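Local coordinates for protein transcriptional regulator, SorC family (Enterococcus faecalis, PDB 2O0M) that probably regulates transcription by binding DNA in response to a carbohydrate effector, at residues Gly142-Ala147 and His235-Val240; Ile146-Gly151 and Asn171-Ala176; Thr153-Ala158 and Asn189-Val194; Asn202-Tyr207 and Ile226-Thr231; Glu271-Phe276 and Ile290-Lys295. All blocks are in the same frame, centred on the assembly; numbering follows the deposited sequence.

Contact 1: residues Gly142-Ala147 and His235-Val240; sequences GENTIA and HANCVV
Ala-147 and Cys-238 meet in the straightest of the backbone bonds between strand 142-147 and the parallel strand 238-240: Ala-147 N gives its hydrogen to Cys-238 O at 2.9 Å, with 167° at the hydrogen. Val-240 N then bonds Ala-147 O at 3.0 Å. Where the second strand begins, Thr-145 O takes Cys-238 N at 3.3 Å and, weakly, Asn-237 N, so one carbonyl faces two successive N-H groups where the loop runs into the strand.

The backbone also supplies two CA-H...O contacts, the shorter one from Val-239 CA to Ala-147 O at 3.2 Å.

Apolar contacts occupy both faces. On the face of Ile-146 and Cys-238, SG stands anti to the backbone N (chi1 179°), which brings it near Ile-146 CG2 at 3.8 Å, while Ile-146 CG1 packs on Cys-238 CB. The same CG2 lies beside Val-240 CG2 at 4.0 Å, the two side chains pointing the same way. On the other face, Ala-147 CB touches Ala-236 CB at 3.9 Å.

Strand 142-148 runs here between strands 238-245 and 169-175 of the sheet. Helix 122-138 covers the Cys-238 face through Leu-135 and Leu-131, and Val-239 packs against Phe-273 and the loop residues Leu-297 and Ile-300.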
# COMPACT_ATOMS: atom_id res chain seq x y z
N GLY A 142 17.70 -11.75 -9.25
CA GLY A 142 18.53 -10.62 -8.88
C GLY A 142 18.08 -10.03 -7.55
O GLY A 142 17.49 -10.74 -6.73
N GLU A 143 18.36 -8.75 -7.36
CA GLU A 143 18.06 -8.07 -6.10
C GLU A 143 16.85 -7.16 -6.29
O GLU A 143 16.92 -6.16 -7.01
CB GLU A 143 19.25 -7.24 -5.62
CG GLU A 143 20.57 -8.01 -5.54
CD GLU A 143 20.56 -9.08 -4.48
OE1 GLU A 143 20.11 -8.80 -3.35
OE2 GLU A 143 21.03 -10.21 -4.79
N ASN A 144 15.74 -7.52 -5.66
CA ASN A 144 14.52 -6.72 -5.71
C ASN A 144 14.32 -5.96 -4.41
O ASN A 144 14.64 -6.48 -3.35
CB ASN A 144 13.32 -7.62 -5.94
CG ASN A 144 13.46 -8.47 -7.19
OD1 ASN A 144 13.41 -9.72 -7.13
ND2 ASN A 144 13.64 -7.81 -8.31
N THR A 145 13.82 -4.74 -4.52
CA THR A 145 13.42 -3.95 -3.36
C THR A 145 11.92 -3.66 -3.48
O THR A 145 11.46 -3.06 -4.45
CB THR A 145 14.24 -2.68 -3.24
OG1 THR A 145 15.63 -3.02 -3.08
CG2 THR A 145 13.78 -1.82 -2.05
N ILE A 146 11.17 -4.14 -2.48
CA ILE A 146 9.73 -4.01 -2.42
C ILE A 146 9.36 -3.04 -1.31
O ILE A 146 9.59 -3.31 -0.13
CB ILE A 146 9.04 -5.36 -2.15
CG1 ILE A 146 9.42 -6.39 -3.20
CG2 ILE A 146 7.52 -5.19 -2.10
CD1 ILE A 146 10.57 -7.28 -2.81
N ALA A 147 8.79 -1.90 -1.70
CA ALA A 147 8.39 -0.86 -0.77
C ALA A 147 6.92 -1.06 -0.43
O ALA A 147 6.07 -1.19 -1.31
CB ALA A 147 8.60 0.49 -1.36
N HIS A 235 14.88 3.45 -4.90
CA HIS A 235 15.21 2.52 -5.98
C HIS A 235 14.33 1.28 -5.99
O HIS A 235 14.63 0.31 -6.69
CB HIS A 235 16.68 2.12 -5.89
CG HIS A 235 17.62 3.26 -6.13
ND1 HIS A 235 17.65 3.95 -7.31
CD2 HIS A 235 18.54 3.83 -5.32
CE1 HIS A 235 18.56 4.91 -7.23
NE2 HIS A 235 19.12 4.85 -6.03
N ALA A 236 13.23 1.29 -5.25
CA ALA A 236 12.33 0.14 -5.24
C ALA A 236 11.85 -0.18 -6.66
O ALA A 236 11.52 0.73 -7.41
CB ALA A 236 11.14 0.40 -4.35
N ASN A 237 11.83 -1.45 -7.01
CA ASN A 237 11.24 -1.89 -8.29
C ASN A 237 9.84 -2.51 -8.13
O ASN A 237 9.22 -2.91 -9.10
CB ASN A 237 12.18 -2.83 -9.07
CG ASN A 237 12.45 -4.15 -8.36
OD1 ASN A 237 12.50 -4.23 -7.13
ND2 ASN A 237 12.66 -5.21 -9.16
N CYS A 238 9.35 -2.56 -6.89
CA CYS A 238 8.02 -3.04 -6.59
C CYS A 238 7.43 -2.23 -5.43
O CYS A 238 8.16 -1.83 -4.50
CB CYS A 238 8.09 -4.52 -6.24
SG CYS A 238 6.54 -5.32 -5.81
N VAL A 239 6.13 -1.95 -5.51
CA VAL A 239 5.40 -1.31 -4.43
C VAL A 239 4.11 -2.07 -4.19
O VAL A 239 3.41 -2.40 -5.14
CB VAL A 239 5.07 0.17 -4.73
CG1 VAL A 239 4.26 0.80 -3.60
CG2 VAL A 239 6.34 0.97 -4.91
N VAL A 240 3.80 -2.33 -2.92
CA VAL A 240 2.55 -2.98 -2.54
C VAL A 240 1.87 -2.13 -1.47
O VAL A 240 2.51 -1.69 -0.51
CB VAL A 240 2.73 -4.43 -2.02
CG1 VAL A 240 1.39 -5.07 -1.83
CG2 VAL A 240 3.59 -5.24 -2.98

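Contact 2: residues Ile146-Gly151 and Asn171-Ala176; sequences IAVMGG and NLFVPA
Ile-146 packs against Phe-173 where strands 146-148 and 171-175 run parallel, the two side chains lying side by side and pointing the same way. Phe-173 CG is anti to its carbonyl carbon (chi1 -61°), and ring atoms CD1 and CE1 come against Ile-146 CB and CG2, with CB to CD1 at 3.8 Å. The isoleucine bends at chi2 (95°), a value away from the staggered positions, which puts CD1 over one ring face in a CH-pi contact, 4.2 Å from the Phe-173 centroid and displaced toward the rim. That methyl also meets Asn-171 CB at 3.7 Å. Val-148 CG1 sits at the ring edge, near its plane, while Val-148 CG2 lies between the backbone N and carbonyl carbon and approaches Val-174 O.

On the other face Ala-147 CB touches Ala-176 CB at 4.0 Å. The selenomethionine Met-149 is bent at chi2 and chi3, and its SE reaches the same Ala-176 CB at 3.9 Å.

Four backbone bonds form the ladder: Ile-146 N to Leu-172 O, Val-174 N to Ile-146 O, Val-148 N to Val-174 O, and Ala-176 N to Val-148 O. In the last, at 2.8 Å, the donor stands above the carbonyl plane.

The pair forms the two strands of a beta-alpha-beta unit whose connection is helix 152-159. Helix 188-199 covers the Phe-173 side through Thr-199, and helix 224-234 meets Leu-172 and Val-174.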
# COMPACT_ATOMS: atom_id res chain seq x y z
N ILE A 146 11.17 -4.14 -2.48
CA ILE A 146 9.73 -4.01 -2.42
C ILE A 146 9.36 -3.04 -1.31
O ILE A 146 9.59 -3.31 -0.13
CB ILE A 146 9.04 -5.36 -2.15
CG1 ILE A 146 9.42 -6.39 -3.20
CG2 ILE A 146 7.52 -5.19 -2.10
CD1 ILE A 146 10.57 -7.28 -2.81
N ALA A 147 8.79 -1.90 -1.70
CA ALA A 147 8.39 -0.86 -0.77
C ALA A 147 6.92 -1.06 -0.43
O ALA A 147 6.07 -1.19 -1.31
CB ALA A 147 8.60 0.49 -1.36
N VAL A 148 6.61 -1.09 0.86
CA VAL A 148 5.27 -1.43 1.29
C VAL A 148 4.66 -0.38 2.22
O VAL A 148 5.37 0.29 2.97
CB VAL A 148 5.23 -2.79 1.99
CG1 VAL A 148 5.72 -3.89 1.06
CG2 VAL A 148 6.05 -2.78 3.26
N MSE A 149 3.34 -0.23 2.12
CA MSE A 149 2.57 0.48 3.11
C MSE A 149 2.00 -0.47 4.16
O MSE A 149 1.97 -1.69 3.98
CB MSE A 149 1.46 1.30 2.46
CG MSE A 149 1.97 2.44 1.62
SE MSE A 149 2.91 3.85 2.60
CE MSE A 149 1.47 4.49 3.62
N GLY A 150 1.54 0.11 5.26
CA GLY A 150 0.97 -0.65 6.36
C GLY A 150 -0.55 -0.65 6.33
O GLY A 150 -1.16 -0.57 5.26
N GLY A 151 -1.15 -0.75 7.50
CA GLY A 151 -2.59 -0.80 7.66
C GLY A 151 -3.08 -2.21 7.92
O GLY A 151 -2.33 -3.18 7.85
N ASN A 171 14.89 -10.85 -2.23
CA ASN A 171 13.95 -9.75 -2.02
C ASN A 171 14.18 -9.02 -0.70
O ASN A 171 14.30 -9.65 0.35
CB ASN A 171 12.52 -10.29 -2.04
CG ASN A 171 12.20 -11.06 -3.30
OD1 ASN A 171 11.67 -12.18 -3.24
ND2 ASN A 171 12.53 -10.48 -4.45
N LEU A 172 14.23 -7.69 -0.78
CA LEU A 172 14.34 -6.81 0.37
C LEU A 172 13.05 -5.99 0.52
O LEU A 172 12.62 -5.34 -0.44
CB LEU A 172 15.53 -5.87 0.20
CG LEU A 172 15.80 -4.87 1.31
CD1 LEU A 172 16.30 -5.58 2.55
CD2 LEU A 172 16.77 -3.81 0.85
N PHE A 173 12.47 -6.00 1.71
CA PHE A 173 11.26 -5.24 2.00
C PHE A 173 11.59 -4.02 2.84
O PHE A 173 12.32 -4.10 3.84
CB PHE A 173 10.20 -6.11 2.70
CG PHE A 173 9.75 -7.29 1.88
CD1 PHE A 173 8.61 -7.23 1.10
CD2 PHE A 173 10.52 -8.45 1.85
CE1 PHE A 173 8.20 -8.33 0.34
CE2 PHE A 173 10.13 -9.56 1.09
CZ PHE A 173 8.97 -9.48 0.32
N VAL A 174 11.05 -2.88 2.42
CA VAL A 174 11.23 -1.63 3.12
C VAL A 174 9.89 -0.90 3.16
O VAL A 174 9.04 -1.10 2.30
CB VAL A 174 12.26 -0.74 2.40
CG1 VAL A 174 13.63 -1.38 2.43
CG2 VAL A 174 11.85 -0.45 0.95
N PRO A 175 9.70 -0.05 4.17
CA PRO A 175 8.49 0.78 4.17
C PRO A 175 8.54 1.81 3.03
O PRO A 175 9.61 2.33 2.74
CB PRO A 175 8.58 1.50 5.50
CG PRO A 175 10.05 1.56 5.79
CD PRO A 175 10.56 0.24 5.34
N ALA A 176 7.39 2.12 2.43
CA ALA A 176 7.33 3.11 1.34
C ALA A 176 7.37 4.53 1.89
O ALA A 176 7.80 5.47 1.19
CB ALA A 176 6.09 2.93 0.52

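Contact 3: residues Thr153-Ala158 and Asn189-Val194; sequences TMAMVA and NSISAV. With PO4 (phosphate ion), chain B.
Ile-191 lies against the backbone of helix 153-158 at Met-154 and Ala-155, the tight part of this helix pair. Its CG1 comes within 3.6 Å of Ala-155 N, and CD1 rests on the alanine, 3.9 Å from Ala-155 CB. The side chain crosses that of the selenomethionine Met-154 at about a right angle, with Met-154 CB 3.9 Å from Ile-191 CG1. One turn on, Val-194 CG1, anti to its backbone N (chi1 173°), touches Ala-158 CB at 3.7 Å and Ala-158 O at 3.6 Å. The small alanines let the axes of the two short helical segments approach to 9.0 Å while running nearly parallel, 13° apart, and the side chains meet through apolar contacts alone.

Away from this seam the first helix faces solvent: Met-156, a selenomethionine, points away from the other helix and is exposed. Thr-153, at the start of its helix, instead holds a phosphate ion. Thr-153 N and OG1 both bond phosphate O2, the hydroxyl at 2.8 Å, and Lys-312 and Arg-252 bind the same ion.

Helices laid side by side on one face of a parallel sheet are characteristic of a Rossmann-like fold, here covering Val-148. The phosphate, probably from the crystallisation liquor, shows that the helix start can hold an anion; a phosphorylated sugar might bind here, as in the related regulator CggR.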
# COMPACT_ATOMS: atom_id res chain seq x y z
N THR A 153 -5.27 -4.26 6.32
CA THR A 153 -5.22 -5.17 5.19
C THR A 153 -3.82 -5.69 4.97
O THR A 153 -3.60 -6.90 4.85
CB THR A 153 -5.70 -4.47 3.91
OG1 THR A 153 -7.06 -4.08 4.10
CG2 THR A 153 -5.59 -5.38 2.71
N MSE A 154 -2.86 -4.78 4.91
CA MSE A 154 -1.49 -5.18 4.64
C MSE A 154 -0.88 -6.05 5.75
O MSE A 154 -0.09 -6.95 5.48
CB MSE A 154 -0.63 -3.94 4.40
CG MSE A 154 -0.97 -3.20 3.11
SE MSE A 154 -0.53 -4.23 1.52
CE MSE A 154 1.39 -4.31 1.80
N ALA A 155 -1.25 -5.79 7.00
CA ALA A 155 -0.78 -6.59 8.14
C ALA A 155 -1.23 -8.04 7.96
O ALA A 155 -0.44 -8.99 8.11
CB ALA A 155 -1.30 -6.03 9.43
N MSE A 156 -2.49 -8.21 7.59
CA MSE A 156 -3.04 -9.56 7.39
C MSE A 156 -2.48 -10.25 6.16
O MSE A 156 -2.18 -11.46 6.18
CB MSE A 156 -4.55 -9.51 7.32
CG MSE A 156 -5.20 -9.11 8.62
SE MSE A 156 -4.73 -10.24 10.14
CE MSE A 156 -4.60 -11.95 9.27
N VAL A 157 -2.33 -9.49 5.07
CA VAL A 157 -1.67 -10.00 3.88
C VAL A 157 -0.27 -10.50 4.22
O VAL A 157 0.11 -11.62 3.85
CB VAL A 157 -1.57 -8.91 2.78
CG1 VAL A 157 -0.60 -9.34 1.69
CG2 VAL A 157 -2.96 -8.62 2.20
N ALA A 158 0.51 -9.68 4.92
CA ALA A 158 1.88 -10.03 5.25
C ALA A 158 1.95 -11.33 6.06
O ALA A 158 2.78 -12.20 5.78
CB ALA A 158 2.56 -8.89 6.01
N ASN A 189 6.86 -0.48 8.74
CA ASN A 189 8.05 -1.21 9.23
C ASN A 189 7.67 -2.63 9.64
O ASN A 189 8.38 -3.59 9.33
CB ASN A 189 8.69 -0.54 10.46
CG ASN A 189 9.66 0.59 10.12
OD1 ASN A 189 9.98 1.44 10.99
ND2 ASN A 189 10.14 0.61 8.89
N SER A 190 6.58 -2.73 10.38
CA SER A 190 6.12 -4.02 10.88
C SER A 190 5.71 -4.95 9.74
O SER A 190 6.08 -6.13 9.73
CB SER A 190 4.98 -3.83 11.88
OG SER A 190 5.44 -3.06 12.97
N ILE A 191 4.98 -4.41 8.77
CA ILE A 191 4.57 -5.19 7.60
C ILE A 191 5.84 -5.68 6.86
O ILE A 191 5.93 -6.82 6.45
CB ILE A 191 3.61 -4.39 6.64
CG1 ILE A 191 2.15 -4.48 7.09
CG2 ILE A 191 3.68 -4.92 5.24
CD1 ILE A 191 1.84 -3.87 8.41
N SER A 192 6.84 -4.80 6.72
CA SER A 192 8.08 -5.17 6.01
C SER A 192 8.77 -6.36 6.68
O SER A 192 9.23 -7.30 6.00
CB SER A 192 9.06 -3.99 5.99
OG SER A 192 8.49 -2.87 5.33
N ALA A 193 8.81 -6.34 8.01
CA ALA A 193 9.50 -7.38 8.77
C ALA A 193 8.78 -8.70 8.64
O ALA A 193 9.41 -9.75 8.45
CB ALA A 193 9.65 -6.97 10.22
N VAL A 194 7.46 -8.64 8.74
CA VAL A 194 6.64 -9.85 8.61
C VAL A 194 6.75 -10.43 7.20
O VAL A 194 6.96 -11.64 7.02
CB VAL A 194 5.17 -9.60 9.00
CG1 VAL A 194 4.30 -10.83 8.69
CG2 VAL A 194 5.09 -9.26 10.49
P PO4 B . -6.74 -0.48 6.04
O1 PO4 B . -7.88 0.14 5.33
O2 PO4 B . -6.31 -1.76 5.43
O3 PO4 B . -5.62 0.51 6.17
O4 PO4 B . -7.15 -0.75 7.46

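Contact 4: residues Asn202-Tyr207 and Ile226-Thr231; sequences NYRALY and IQEVLT
Leu-206 and Val-229 bring the two backbones nearest, with their CA atoms 6.1 Å apart, where the extended chain leaving the short strand 202-203 passes helix 226-231. Residues 204-206 keep extended backbone angles, while the helix holds regular backbone bonds such as Leu-230 N to Ile-226 O.

Val-229 points at the extended chain and splits its two methyls: CG1 meets Leu-206 CB at 4.0 Å, and CG2 lies 3.6 Å from Ala-205 O. Leu-206 CG stands anti to the backbone N (chi1 175°), and beyond it CD1 packs against Leu-230 CD2 at 4.1 Å and against Ile-226 CG2. Ile-226 CD1 in turn reaches the backbone at Tyr-207 O, 3.5 Å away.

On the more exposed side the Arg-204 chain is bent at chi2 and chi3, and Glu-228 extends to meet it. Arg-204 NH2 bonds Glu-228 OE2 at 3.0 Å within a salt bridge, and NH1 adds a weak bond to the same oxygen. OE2 lies almost in the guanidinium plane, yet the carboxylate is turned 80° to it, leaving OE2 approached from above its own plane.

An apolar seam closed by a surface ion pair thus packs a helix beside the sheet margin, where strand 202-203 adds to strand 169-175 in the alpha/beta architecture of this putative sugar-binding domain.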
# COMPACT_ATOMS: atom_id res chain seq x y z
N ASN A 202 14.51 -10.41 3.28
CA ASN A 202 15.08 -9.54 4.28
C ASN A 202 14.33 -8.22 4.32
O ASN A 202 13.56 -7.91 3.41
CB ASN A 202 16.55 -9.32 3.96
CG ASN A 202 17.39 -10.52 4.31
OD1 ASN A 202 17.66 -10.77 5.49
ND2 ASN A 202 17.77 -11.31 3.31
N TYR A 203 14.56 -7.45 5.38
CA TYR A 203 13.95 -6.13 5.50
C TYR A 203 14.94 -5.13 6.02
O TYR A 203 15.96 -5.48 6.63
CB TYR A 203 12.70 -6.16 6.39
CG TYR A 203 12.96 -6.30 7.88
CD1 TYR A 203 12.97 -5.18 8.71
CD2 TYR A 203 13.16 -7.55 8.47
CE1 TYR A 203 13.19 -5.30 10.07
CE2 TYR A 203 13.38 -7.68 9.84
CZ TYR A 203 13.41 -6.54 10.63
OH TYR A 203 13.63 -6.63 11.99
N ARG A 204 14.63 -3.87 5.75
CA ARG A 204 15.31 -2.76 6.38
C ARG A 204 14.26 -1.77 6.86
O ARG A 204 13.53 -1.20 6.06
CB ARG A 204 16.28 -2.10 5.41
CG ARG A 204 17.50 -2.96 5.09
CD ARG A 204 18.45 -3.03 6.26
NE ARG A 204 19.07 -1.74 6.52
CZ ARG A 204 20.10 -1.24 5.85
NH1 ARG A 204 20.66 -1.91 4.85
NH2 ARG A 204 20.58 -0.05 6.18
N ALA A 205 14.20 -1.58 8.17
CA ALA A 205 13.26 -0.64 8.76
C ALA A 205 13.78 0.77 8.57
O ALA A 205 14.98 0.99 8.53
CB ALA A 205 13.06 -0.93 10.24
N LEU A 206 12.86 1.71 8.43
CA LEU A 206 13.19 3.11 8.38
C LEU A 206 12.94 3.63 9.78
O LEU A 206 11.80 3.64 10.25
CB LEU A 206 12.32 3.84 7.36
CG LEU A 206 12.48 5.35 7.27
CD1 LEU A 206 13.87 5.75 6.81
CD2 LEU A 206 11.44 5.89 6.31
N TYR A 207 14.01 4.03 10.47
CA TYR A 207 13.91 4.30 11.89
C TYR A 207 13.49 5.75 12.11
O TYR A 207 14.22 6.57 12.66
CB TYR A 207 15.19 3.87 12.61
CG TYR A 207 15.19 2.37 12.88
CD1 TYR A 207 16.01 1.51 12.20
CD2 TYR A 207 14.31 1.82 13.80
CE1 TYR A 207 15.99 0.13 12.45
CE2 TYR A 207 14.28 0.42 14.06
CZ TYR A 207 15.11 -0.41 13.38
OH TYR A 207 15.04 -1.77 13.66
N ILE A 226 19.81 6.41 8.04
CA ILE A 226 18.48 6.82 7.56
C ILE A 226 18.52 7.09 6.05
O ILE A 226 17.62 6.68 5.31
CB ILE A 226 18.00 8.09 8.30
CG1 ILE A 226 17.78 7.80 9.80
CG2 ILE A 226 16.74 8.69 7.65
CD1 ILE A 226 16.57 6.95 10.12
N GLN A 227 19.56 7.80 5.61
CA GLN A 227 19.74 8.11 4.19
C GLN A 227 19.82 6.85 3.36
O GLN A 227 19.28 6.79 2.25
CB GLN A 227 21.02 8.92 3.97
CG GLN A 227 21.01 10.34 4.51
CD GLN A 227 22.40 10.99 4.52
OE1 GLN A 227 23.40 10.35 4.18
NE2 GLN A 227 22.46 12.26 4.91
N GLU A 228 20.51 5.86 3.89
CA GLU A 228 20.71 4.59 3.22
C GLU A 228 19.36 3.93 2.95
O GLU A 228 19.12 3.46 1.85
CB GLU A 228 21.58 3.70 4.09
CG GLU A 228 21.96 2.36 3.50
CD GLU A 228 23.11 1.72 4.27
OE1 GLU A 228 24.10 2.44 4.57
OE2 GLU A 228 23.03 0.52 4.57
N VAL A 229 18.48 3.94 3.94
CA VAL A 229 17.16 3.34 3.76
C VAL A 229 16.29 4.18 2.81
O VAL A 229 15.60 3.61 1.96
CB VAL A 229 16.45 3.05 5.10
CG1 VAL A 229 15.05 2.46 4.85
CG2 VAL A 229 17.29 2.07 5.92
N LEU A 230 16.33 5.50 2.93
CA LEU A 230 15.59 6.38 2.00
C LEU A 230 16.06 6.15 0.56
O LEU A 230 15.25 6.15 -0.37
CB LEU A 230 15.71 7.86 2.38
CG LEU A 230 14.98 8.26 3.67
CD1 LEU A 230 15.37 9.69 4.05
CD2 LEU A 230 13.45 8.12 3.54
N THR A 231 17.35 5.90 0.38
CA THR A 231 17.88 5.62 -0.95
C THR A 231 17.37 4.26 -1.47
O THR A 231 16.96 4.16 -2.62
CB THR A 231 19.42 5.69 -0.96
OG1 THR A 231 19.80 7.03 -0.63
CG2 THR A 231 19.99 5.35 -2.33

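Contact 5: residues Glu271-Phe276 and Ile290-Lys295; sequences ESFGYF and IGLQLK
Phe-273 and Tyr-275 project from a tight hairpin turn onto Leu-292 and Leu-294 of the irregular chain 290-295. At the start of the first segment, Glu-271 serves the turn itself: its OE2 accepts Gly-274 N at 2.8 Å, on the anti side and tilted out of the carboxylate plane, and the same oxygen takes part in a salt bridge to Arg-253. Ser-272 follows, pairing through its backbone N and O with Tyr-275 O and N, the two bonds that close the hairpin.

Phe-273 has a left-handed backbone conformation (phi 60°). One face of its ring receives Leu-292 CD2, a CH-pi contact 4.1 Å from the centroid and shifted toward the rim at CD1. Leu-294 CD1 lies 4.2 Å from Phe-273 CD2. His-241, Val-239 and Tyr-319 also touch Phe-273.

Ser-272 to Tyr-275 form a type I' beta turn, the compact link of a two-residue beta hairpin, with Phe-273 and Gly-274 at its centre and strands 270-272 and 275-277 as its arms.

Tyr-275 then passes Leu-294 in the opposite direction. Leu-294 CB lies over one face of its ring, 3.5 Å from Tyr-275 CZ, in a second CH-pi contact. Beyond the ring Tyr-275 OH accepts Leu-294 N at 3.1 Å with 166° at the hydrogen, so the phenol grips the same residue by its backbone and its side chain. Nearby, Arg-177 NE bonds Leu-292 O, tying the loop chain to the segment after strand 169-175.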
# COMPACT_ATOMS: atom_id res chain seq x y z
N GLU A 271 -7.43 7.40 0.71
CA GLU A 271 -6.05 7.67 1.08
C GLU A 271 -5.14 6.61 0.46
O GLU A 271 -5.50 5.43 0.32
CB GLU A 271 -5.91 7.65 2.62
CG GLU A 271 -4.51 8.01 3.15
CD GLU A 271 -3.53 6.87 3.11
OE1 GLU A 271 -3.94 5.70 2.95
OE2 GLU A 271 -2.31 7.14 3.25
N SER A 272 -3.94 7.04 0.10
CA SER A 272 -2.87 6.10 -0.22
C SER A 272 -1.52 6.82 -0.17
O SER A 272 -1.40 7.94 -0.68
CB SER A 272 -3.09 5.47 -1.59
OG SER A 272 -2.28 4.34 -1.76
N PHE A 273 -0.54 6.20 0.48
CA PHE A 273 0.83 6.75 0.60
C PHE A 273 0.89 8.11 1.29
O PHE A 273 1.88 8.85 1.13
CB PHE A 273 1.51 6.86 -0.77
CG PHE A 273 1.45 5.63 -1.60
CD1 PHE A 273 2.27 4.55 -1.34
CD2 PHE A 273 0.61 5.58 -2.70
CE1 PHE A 273 2.21 3.41 -2.16
CE2 PHE A 273 0.55 4.44 -3.49
CZ PHE A 273 1.34 3.38 -3.22
N GLY A 274 -0.13 8.46 2.07
CA GLY A 274 -0.17 9.77 2.72
C GLY A 274 -0.70 10.88 1.84
O GLY A 274 -0.49 12.08 2.15
N TYR A 275 -1.35 10.49 0.75
CA TYR A 275 -2.12 11.42 -0.09
C TYR A 275 -3.60 11.13 0.09
O TYR A 275 -3.99 9.97 0.22
CB TYR A 275 -1.78 11.26 -1.57
CG TYR A 275 -0.31 11.48 -1.88
CD1 TYR A 275 0.17 12.71 -2.31
CD2 TYR A 275 0.61 10.44 -1.73
CE1 TYR A 275 1.51 12.90 -2.59
CE2 TYR A 275 1.95 10.62 -2.00
CZ TYR A 275 2.41 11.85 -2.44
OH TYR A 275 3.75 12.00 -2.71
N PHE A 276 -4.41 12.19 0.08
CA PHE A 276 -5.86 12.04 0.20
C PHE A 276 -6.55 12.49 -1.08
O PHE A 276 -6.20 13.53 -1.63
CB PHE A 276 -6.38 12.84 1.40
CG PHE A 276 -5.91 12.28 2.70
CD1 PHE A 276 -6.72 11.39 3.41
CD2 PHE A 276 -4.64 12.55 3.19
CE1 PHE A 276 -6.29 10.84 4.58
CE2 PHE A 276 -4.19 11.98 4.37
CZ PHE A 276 -5.02 11.13 5.07
N ILE A 290 8.09 11.54 3.67
CA ILE A 290 9.32 10.87 4.03
C ILE A 290 9.31 9.55 3.28
O ILE A 290 8.69 8.60 3.73
CB ILE A 290 9.42 10.59 5.54
CG1 ILE A 290 9.12 11.87 6.34
CG2 ILE A 290 10.80 10.01 5.87
CD1 ILE A 290 9.02 11.66 7.83
N GLY A 291 9.96 9.51 2.12
CA GLY A 291 9.96 8.31 1.27
C GLY A 291 9.32 8.56 -0.09
O GLY A 291 9.50 9.62 -0.69
N LEU A 292 8.56 7.59 -0.57
CA LEU A 292 8.10 7.57 -1.96
C LEU A 292 7.29 8.78 -2.38
O LEU A 292 6.40 9.21 -1.66
CB LEU A 292 7.24 6.32 -2.19
CG LEU A 292 6.53 6.27 -3.54
CD1 LEU A 292 7.42 5.63 -4.60
CD2 LEU A 292 5.20 5.55 -3.44
N GLN A 293 7.59 9.32 -3.56
CA GLN A 293 6.72 10.30 -4.21
C GLN A 293 5.67 9.64 -5.10
O GLN A 293 5.99 8.75 -5.87
CB GLN A 293 7.54 11.23 -5.09
CG GLN A 293 8.60 12.00 -4.38
CD GLN A 293 9.33 12.96 -5.31
OE1 GLN A 293 8.71 13.81 -5.95
NE2 GLN A 293 10.65 12.84 -5.37
N LEU A 294 4.43 10.11 -5.02
CA LEU A 294 3.35 9.58 -5.85
C LEU A 294 3.75 9.58 -7.33
O LEU A 294 3.54 8.59 -8.04
CB LEU A 294 2.08 10.40 -5.65
CG LEU A 294 0.77 9.90 -6.27
CD1 LEU A 294 0.37 8.57 -5.68
CD2 LEU A 294 -0.32 10.92 -6.03
N LYS A 295 4.34 10.69 -7.79
CA LYS A 295 4.71 10.83 -9.20
C LYS A 295 5.66 9.72 -9.67
O LYS A 295 5.68 9.36 -10.86
CB LYS A 295 5.34 12.21 -9.49
CG LYS A 295 6.82 12.33 -9.15
CD LYS A 295 7.38 13.68 -9.61
CE LYS A 295 8.86 13.80 -9.32
NZ LYS A 295 9.27 15.24 -9.32

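How the contacts relate
All five contacts fall within the putative sugar-binding domain. Contacts 1 and 2 share Ile-146 and Ala-147 on strand 142-148, with centres about 8 Å apart, and pair it with its two sheet neighbours. Contact 3, about 8 Å from contact 2 between centres, adds helices on one face; along the chain their segments alternate. Contacts 3 and 4 are nested inside the loop closed by contact 1. Contact 4 extends the sheet through strand 202-203. Contact 5 comes last, touching contacts 1 and 2 through Phe-273, contact 2 also by a probable Leu-292 N to Ala-176 O bond, and contact 4 through Ile-290. Together they join sheet, helices and hairpin into one compact alpha/beta unit.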